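Local coordinates for galactose-binding like protein (Bacteroides thetaiotaomicron, PDB 7M1A) that is a SusE-like protein that probably binds, and may help degrade, carbohydrates, with a calcium-binding, galactose-binding-like domain, at residues L3-T6 and K7-E10; R18-Y22 and D23-E27; D78-F82 and Y83-S87. All blocks are in the same frame, centred on the assembly; numbering follows the deposited sequence.

How the contacts relate
Three local contacts, met in series along the chain, lie in loops that border the two antiparallel sheets of this galactose-binding-like domain. Contact 1 leads into strand 9-11; contact 2 belongs to the connection from that strand to strand 45-46; contact 3 lies between strands 70-74 and 88-96. The centres of contacts 1 and 2 are about 17 Å apart, yet the two touch where Glu10 packs on Met26 and Glu27. Contact 3 is about 17 Å from contact 2 and about 26 Å from contact 1, centre to centre. Contacts 1 and 2 both lie at the interface with the second subunit, whereas contact 3 packs within its own subunit, touched by no other chain.

Contact 1: residues L3-T6 and K7-E10; sequences LDKT and KFRE
Arg9 NH1 is shared between two backbone carbonyls, Thr6 O across the turn and its own neighbour Phe8 O. The bond from Arg9 NH1 to Thr6 O is 2.9 Å long and fairly straight (161° at the hydrogen), and both oxygens lie close to the guanidinium plane. A bend at chi2 (-75°) folds the arginine back over the turn. Its other nitrogens form salt bridges to the second subunit, NH2 with Glu99 and NE with Asp61 of that chain. A leucine here would probably leave the Thr6 and Phe8 carbonyls without this donor and those two acids of the second subunit without their mate.

The turn opens with an Asx turn: Asp4 OD1 accepts from Thr6 OG1 (2.7 Å) and from Thr6 N, both arriving from the same face of the carboxylate. Backbone bonds from Lys7 N to Asp4 O (3.1 Å) and from Phe8 N to Lys5 O (3.0 Å) then wind a short 3-10 segment, which delivers the chain to strand 9-11, which pairs antiparallel with strand 56-66. On the outer side a water joins Thr6 OG1 to Lys7 NZ, whose ammonium stays 4.3 Å from Asp4 OD2, beyond salt-bridge range.

Packing is centred on the buried Phe8 ring. Lys5 CA stands over one face, 3.9 Å from the centroid in a CH-pi contact, and Leu3 CB meets the ring edge at CE1 (4.1 Å). Trp30 adds an edge-to-face contact with the same ring. Lys5 itself runs out extended to a salt bridge with Glu172, one of the calcium-binding residues.

Contact 2: residues R18-Y22 and D23-E27; sequences RVDSY and DGKME. With EDO (1,2-ethanediol), chain D.
Asp23 faces Asp20 through a water, which accepts from Asp23 N and donates to Asp20 O; the two backbone atoms themselves are too far apart to bond. Next comes Gly24, whose N donates to Ser21 O over 2.9 Å, a bent bond (139° at the hydrogen). Tyr22 and Asp23, the two residues spanned, both have left-handed helical backbone angles, close to those of a type I′ turn. A CB on Gly24 would probably clash with Ser21 O and crowd Val19 O. The glycine's own O lies 3.4 Å from Asp20 CA in a CA-H...O contact. The same carbonyl accepts from Arg18 of the second subunit. An ethanediol molecule, probably from the crystallisation liquor, covers Gly24 CA and donates to Tyr22 O.

This reversal of the chain lies in the connection between strands 9-11 and 45-46, and the backbones of Val19, Ser21 and Lys25 bond to the 44-46 region of the chain.

At Lys25 the bend at chi2 (73°) lays CD 3.8 Å from Asp20 OD1, and a further bend at chi4 (55°) sets the direction of NZ. The carboxylate also reaches the backbone, with Asp20 OD1 3.4 Å from Lys25 CA. No direct salt bridge joins the pair; instead, a water donates to Asp20 OD1 (2.6 Å) and accepts from both Lys25 NZ and Met26 N. Lys25 NZ turns to other acids, Glu10 of the second subunit and Glu27.

Met26, modelled as selenomethionine, presses CB on Val19 CG2 at 3.9 Å, and both side chains pack against Phe58 and Leu45. Finally, Glu27 OE1 receives Lys25 NZ on its syn lone pair (2.7 Å), in a salt bridge.

Contact 3: residues D78-F82 and Y83-S87; sequences DEKHF and YNDMS. With EDO (1,2-ethanediol), chain E; EDO (1,2-ethanediol), chain C.
Ser87 OG donates to His81 O over 2.6 Å, in the carbonyl plane and on a lone pair, and this short bond marks the tight inner side of the loop. Chi1 of Ser87 (-63°) sets OG beside its backbone N and anti to the carbonyl carbon, from where it also lies 3.6 Å from His81 CB. The same carbonyl receives a second, weak bond from Asn84 N. Lys80 O is close by as well, 3.2 Å from Asn84 CB. The rotation of the His81 ring is fixed by Asp78: ND1 donates almost straight (171°) to the syn lone pair of Asp78 OD1 at 2.6 Å, with the oxygen in the ring plane.

Two beta turns in succession, type II from His81 to Asn84 and type II′ from Asn84 to Ser87, fold the loop between strands 70-74 and 88-96 back on itself. Tyr83, at the third position of the first, has left-handed backbone angles; its ring lies against the Phe82 backbone, with CD2 3.8 Å from Phe82 CB. Both aromatics pack on helix 130-138, where Tyr83 OH bonds to Asp132 O.

On the looser outer side, two ethanediol molecules contact the side chains. Asp85 and His81 run side by side with their planes 54° apart, Asp85 OD1 standing 3.6 Å from His81 CD2. Lys80, fully extended, crosses Asp85 with CE 3.6 Å from Asp85 OD2, but its NZ goes instead to one ethanediol that also lies against the Asp85 carboxylate. O2 of the second ethanediol bonds to His81 NE2 at the ring edge (2.8 Å). Both probably come from the crystallisation liquor.

Contact 1: residues L3-T6 and K7-E10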
# COMPACT_ATOMS: atom_id res chain seq x y z
N LEU A 3 16.14 -4.49 -11.54
CA LEU A 3 14.85 -5.17 -11.41
C LEU A 3 13.72 -4.22 -11.81
O LEU A 3 13.81 -3.00 -11.60
CB LEU A 3 14.64 -5.63 -9.97
CG LEU A 3 15.63 -6.67 -9.40
CD1 LEU A 3 15.09 -7.26 -8.08
CD2 LEU A 3 15.95 -7.81 -10.40
N ASP A 4 12.70 -4.75 -12.47
CA ASP A 4 11.61 -3.99 -13.05
C ASP A 4 10.69 -3.46 -11.94
O ASP A 4 9.92 -4.19 -11.31
CB ASP A 4 10.83 -4.91 -14.00
CG ASP A 4 9.72 -4.14 -14.75
OD1 ASP A 4 9.46 -2.99 -14.42
OD2 ASP A 4 9.09 -4.82 -15.65
N LYS A 5 10.84 -2.15 -11.70
CA LYS A 5 10.09 -1.48 -10.62
C LYS A 5 8.58 -1.44 -10.86
O LYS A 5 7.83 -1.31 -9.88
CB LYS A 5 10.59 -0.05 -10.37
CG LYS A 5 12.01 -0.04 -9.83
CD LYS A 5 12.58 1.37 -9.75
CE LYS A 5 13.91 1.38 -9.02
NZ LYS A 5 14.50 2.74 -9.00
N THR A 6 8.16 -1.67 -12.14
CA THR A 6 6.73 -1.70 -12.39
C THR A 6 6.03 -2.86 -11.69
O THR A 6 4.80 -2.80 -11.50
CB THR A 6 6.37 -1.63 -13.89
OG1 THR A 6 6.73 -2.90 -14.45
CG2 THR A 6 6.98 -0.44 -14.62
N LYS A 7 6.82 -3.89 -11.31
CA LYS A 7 6.32 -5.07 -10.67
C LYS A 7 6.35 -4.97 -9.13
O LYS A 7 5.83 -5.83 -8.41
CB LYS A 7 7.10 -6.29 -11.10
CG LYS A 7 7.01 -6.53 -12.60
CD LYS A 7 7.65 -7.81 -13.01
CE LYS A 7 7.56 -8.06 -14.52
NZ LYS A 7 6.17 -7.87 -15.08
N PHE A 8 7.03 -3.94 -8.59
CA PHE A 8 7.16 -3.89 -7.10
C PHE A 8 5.77 -3.59 -6.50
O PHE A 8 4.94 -2.88 -7.11
CB PHE A 8 8.12 -2.75 -6.68
CG PHE A 8 9.59 -2.95 -6.93
CD1 PHE A 8 10.08 -3.94 -7.78
CD2 PHE A 8 10.51 -2.09 -6.26
CE1 PHE A 8 11.45 -4.09 -7.99
CE2 PHE A 8 11.88 -2.21 -6.47
CZ PHE A 8 12.35 -3.17 -7.36
N ARG A 9 5.55 -4.11 -5.29
CA ARG A 9 4.27 -3.87 -4.64
C ARG A 9 4.45 -3.59 -3.16
O ARG A 9 5.26 -4.26 -2.48
CB ARG A 9 3.35 -5.10 -4.75
CG ARG A 9 2.98 -5.41 -6.18
CD ARG A 9 1.96 -4.49 -6.82
NE ARG A 9 1.57 -4.89 -8.12
CZ ARG A 9 2.11 -4.45 -9.25
NH1 ARG A 9 3.11 -3.60 -9.24
NH2 ARG A 9 1.65 -4.87 -10.41
N GLU A 10 3.73 -2.58 -2.64
CA GLU A 10 3.69 -2.32 -1.21
C GLU A 10 3.07 -3.53 -0.49
O GLU A 10 2.22 -4.22 -1.05
CB GLU A 10 2.87 -1.04 -1.01
CG GLU A 10 2.69 -0.57 0.41
CD GLU A 10 1.49 -1.04 1.16
OE1 GLU A 10 0.94 -2.10 0.75
OE2 GLU A 10 1.23 -0.48 2.20
O HOH W 1 5.06 -5.03 -15.22

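Contact 2: residues R18-Y22 and D23-E27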
# COMPACT_ATOMS: atom_id res chain seq x y z
N ARG A 18 3.66 3.00 9.29
CA ARG A 18 3.06 3.70 8.18
C ARG A 18 4.09 4.67 7.59
O ARG A 18 4.96 5.19 8.31
CB ARG A 18 1.82 4.49 8.64
CG ARG A 18 0.74 3.50 9.04
CD ARG A 18 -0.56 4.17 9.31
NE ARG A 18 -1.59 3.23 9.72
CZ ARG A 18 -2.61 2.80 9.02
NH1 ARG A 18 -2.68 3.05 7.71
NH2 ARG A 18 -3.49 2.05 9.62
N VAL A 19 4.04 4.86 6.26
CA VAL A 19 5.10 5.64 5.61
C VAL A 19 4.52 6.81 4.81
O VAL A 19 5.11 7.27 3.80
CB VAL A 19 6.02 4.76 4.71
CG1 VAL A 19 6.73 3.64 5.53
CG2 VAL A 19 5.20 4.07 3.58
N ASP A 20 3.31 7.26 5.20
CA ASP A 20 2.52 8.19 4.39
C ASP A 20 2.43 9.60 4.98
O ASP A 20 1.55 10.35 4.60
CB ASP A 20 1.14 7.59 4.07
CG ASP A 20 1.27 6.27 3.29
OD1 ASP A 20 2.31 5.88 2.76
OD2 ASP A 20 0.25 5.63 3.16
N SER A 21 3.42 9.97 5.81
CA SER A 21 3.44 11.34 6.32
C SER A 21 3.88 12.27 5.17
O SER A 21 4.56 11.88 4.23
CB SER A 21 4.34 11.44 7.54
OG SER A 21 3.83 10.66 8.60
N TYR A 22 3.50 13.55 5.26
CA TYR A 22 3.93 14.56 4.28
C TYR A 22 3.54 14.19 2.86
O TYR A 22 4.32 14.38 1.90
CB TYR A 22 5.42 14.88 4.39
CG TYR A 22 5.71 15.49 5.72
CD1 TYR A 22 5.51 16.85 5.93
CD2 TYR A 22 6.20 14.72 6.75
CE1 TYR A 22 5.78 17.41 7.16
CE2 TYR A 22 6.51 15.28 7.98
CZ TYR A 22 6.29 16.63 8.20
OH TYR A 22 6.50 17.20 9.43
N ASP A 23 2.34 13.58 2.75
CA ASP A 23 1.85 13.19 1.41
C ASP A 23 2.77 12.13 0.79
O ASP A 23 2.80 11.98 -0.43
CB ASP A 23 1.75 14.40 0.44
CG ASP A 23 0.71 15.39 0.87
OD1 ASP A 23 -0.33 14.97 1.41
OD2 ASP A 23 0.93 16.59 0.58
N GLY A 24 3.44 11.35 1.64
CA GLY A 24 4.29 10.27 1.14
C GLY A 24 3.49 9.03 0.79
O GLY A 24 2.32 8.92 1.11
N LYS A 25 4.16 8.11 0.09
CA LYS A 25 3.57 6.83 -0.27
C LYS A 25 4.72 5.91 -0.64
O LYS A 25 5.75 6.30 -1.21
CB LYS A 25 2.70 6.96 -1.56
CG LYS A 25 1.73 5.79 -1.63
CD LYS A 25 0.59 5.84 -0.64
CE LYS A 25 -0.22 4.52 -0.75
NZ LYS A 25 0.58 3.25 -0.57
N MSE A 26 4.60 4.64 -0.26
CA MSE A 26 5.69 3.71 -0.46
C MSE A 26 6.06 3.65 -1.95
O MSE A 26 7.24 3.56 -2.30
CB MSE A 26 5.40 2.30 0.10
CG MSE A 26 6.79 1.53 0.19
SE MSE A 26 6.52 -0.32 0.81
CE MSE A 26 5.75 0.08 2.60
N GLU A 27 5.01 3.64 -2.85
CA GLU A 27 5.27 3.46 -4.27
C GLU A 27 6.15 4.60 -4.80
O GLU A 27 6.72 4.46 -5.85
CB GLU A 27 3.93 3.48 -5.02
CG GLU A 27 3.05 2.22 -4.83
CD GLU A 27 2.24 2.12 -3.57
OE1 GLU A 27 2.29 3.00 -2.65
OE2 GLU A 27 1.43 1.12 -3.54
C1 EDO D . 7.15 12.28 1.55
O1 EDO D . 6.47 13.14 0.66
C2 EDO D . 8.51 12.75 1.54
O2 EDO D . 8.57 13.90 2.36
O HOH W 2 2.40 3.59 1.52
O HOH W 3 -0.89 3.17 2.35
O HOH W 4 0.31 13.02 4.55

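Contact 3: residues D78-F82 and Y83-S87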
# COMPACT_ATOMS: atom_id res chain seq x y z
N ASP A 78 17.65 17.52 -1.19
CA ASP A 78 17.83 18.93 -0.86
C ASP A 78 18.56 19.07 0.48
O ASP A 78 18.75 18.06 1.20
CB ASP A 78 16.47 19.63 -0.83
CG ASP A 78 15.41 18.96 0.03
OD1 ASP A 78 15.75 18.43 1.08
OD2 ASP A 78 14.25 18.94 -0.41
N GLU A 79 19.01 20.32 0.77
CA GLU A 79 19.85 20.45 1.95
C GLU A 79 19.11 20.15 3.25
O GLU A 79 19.75 19.64 4.20
CB GLU A 79 20.40 21.85 2.03
CG GLU A 79 21.46 22.07 0.95
CD GLU A 79 22.12 23.43 1.05
OE1 GLU A 79 23.05 23.68 0.24
OE2 GLU A 79 21.69 24.22 1.94
N LYS A 80 17.78 20.32 3.24
CA LYS A 80 16.97 20.00 4.42
C LYS A 80 17.16 18.51 4.79
O LYS A 80 17.18 18.17 5.97
CB LYS A 80 15.50 20.31 4.14
CG LYS A 80 14.60 19.90 5.28
CD LYS A 80 13.12 20.15 5.03
CE LYS A 80 12.34 20.09 6.34
NZ LYS A 80 10.87 20.26 6.20
N HIS A 81 17.35 17.63 3.80
CA HIS A 81 17.37 16.19 4.00
C HIS A 81 18.77 15.58 3.89
O HIS A 81 18.96 14.46 4.33
CB HIS A 81 16.36 15.49 3.08
CG HIS A 81 14.96 15.89 3.39
ND1 HIS A 81 14.40 16.90 2.71
CD2 HIS A 81 14.00 15.35 4.19
CE1 HIS A 81 13.13 17.05 3.12
NE2 HIS A 81 12.84 16.11 4.03
N PHE A 82 19.76 16.24 3.29
CA PHE A 82 21.07 15.62 3.15
C PHE A 82 21.73 15.49 4.54
O PHE A 82 22.01 16.52 5.20
CB PHE A 82 21.98 16.45 2.24
CG PHE A 82 21.64 16.47 0.77
CD1 PHE A 82 21.02 15.40 0.17
CD2 PHE A 82 21.98 17.55 -0.03
CE1 PHE A 82 20.79 15.37 -1.20
CE2 PHE A 82 21.74 17.54 -1.41
CZ PHE A 82 21.10 16.46 -2.00
N TYR A 83 21.96 14.26 5.01
CA TYR A 83 22.56 14.02 6.31
C TYR A 83 21.83 14.82 7.40
O TYR A 83 22.47 15.44 8.30
CB TYR A 83 24.05 14.39 6.30
CG TYR A 83 24.75 13.94 5.05
CD1 TYR A 83 25.18 12.62 4.87
CD2 TYR A 83 24.95 14.84 4.00
CE1 TYR A 83 25.81 12.21 3.69
CE2 TYR A 83 25.56 14.43 2.82
CZ TYR A 83 25.98 13.13 2.65
OH TYR A 83 26.62 12.72 1.54
N ASN A 84 20.48 14.84 7.30
CA ASN A 84 19.71 15.70 8.19
C ASN A 84 18.29 15.12 8.22
O ASN A 84 17.94 14.16 7.53
CB ASN A 84 19.75 17.15 7.64
CG ASN A 84 19.66 18.20 8.74
OD1 ASN A 84 19.05 17.96 9.79
ND2 ASN A 84 20.28 19.35 8.51
N ASP A 85 17.41 15.75 9.00
CA ASP A 85 15.98 15.44 8.98
C ASP A 85 15.82 13.95 9.37
O ASP A 85 16.58 13.45 10.21
CB ASP A 85 15.34 15.89 7.65
CG ASP A 85 13.83 16.09 7.79
OD1 ASP A 85 13.04 15.11 7.64
OD2 ASP A 85 13.44 17.20 8.11
N MSE A 86 14.83 13.26 8.78
CA MSE A 86 14.60 11.87 9.13
C MSE A 86 15.30 10.95 8.10
O MSE A 86 14.96 9.76 7.98
CB MSE A 86 13.12 11.51 9.26
CG MSE A 86 12.33 12.45 10.14
SE MSE A 86 13.03 12.69 11.95
CE MSE A 86 13.18 14.63 11.94
N SER A 87 16.26 11.48 7.34
CA SER A 87 16.98 10.66 6.39
C SER A 87 17.73 9.56 7.12
O SER A 87 18.30 9.74 8.21
CB SER A 87 17.95 11.52 5.65
OG SER A 87 17.24 12.53 4.90
C1 EDO E . 10.34 16.25 9.21
O1 EDO E . 10.70 15.62 8.01
C2 EDO E . 10.61 17.74 9.15
O2 EDO E . 10.16 18.05 7.89
C1 EDO C . 9.10 17.07 3.64
O1 EDO C . 9.86 16.20 2.83
C2 EDO C . 9.13 16.32 4.86
O2 EDO C . 10.44 16.20 5.37
O HOH W 5 21.98 19.48 5.96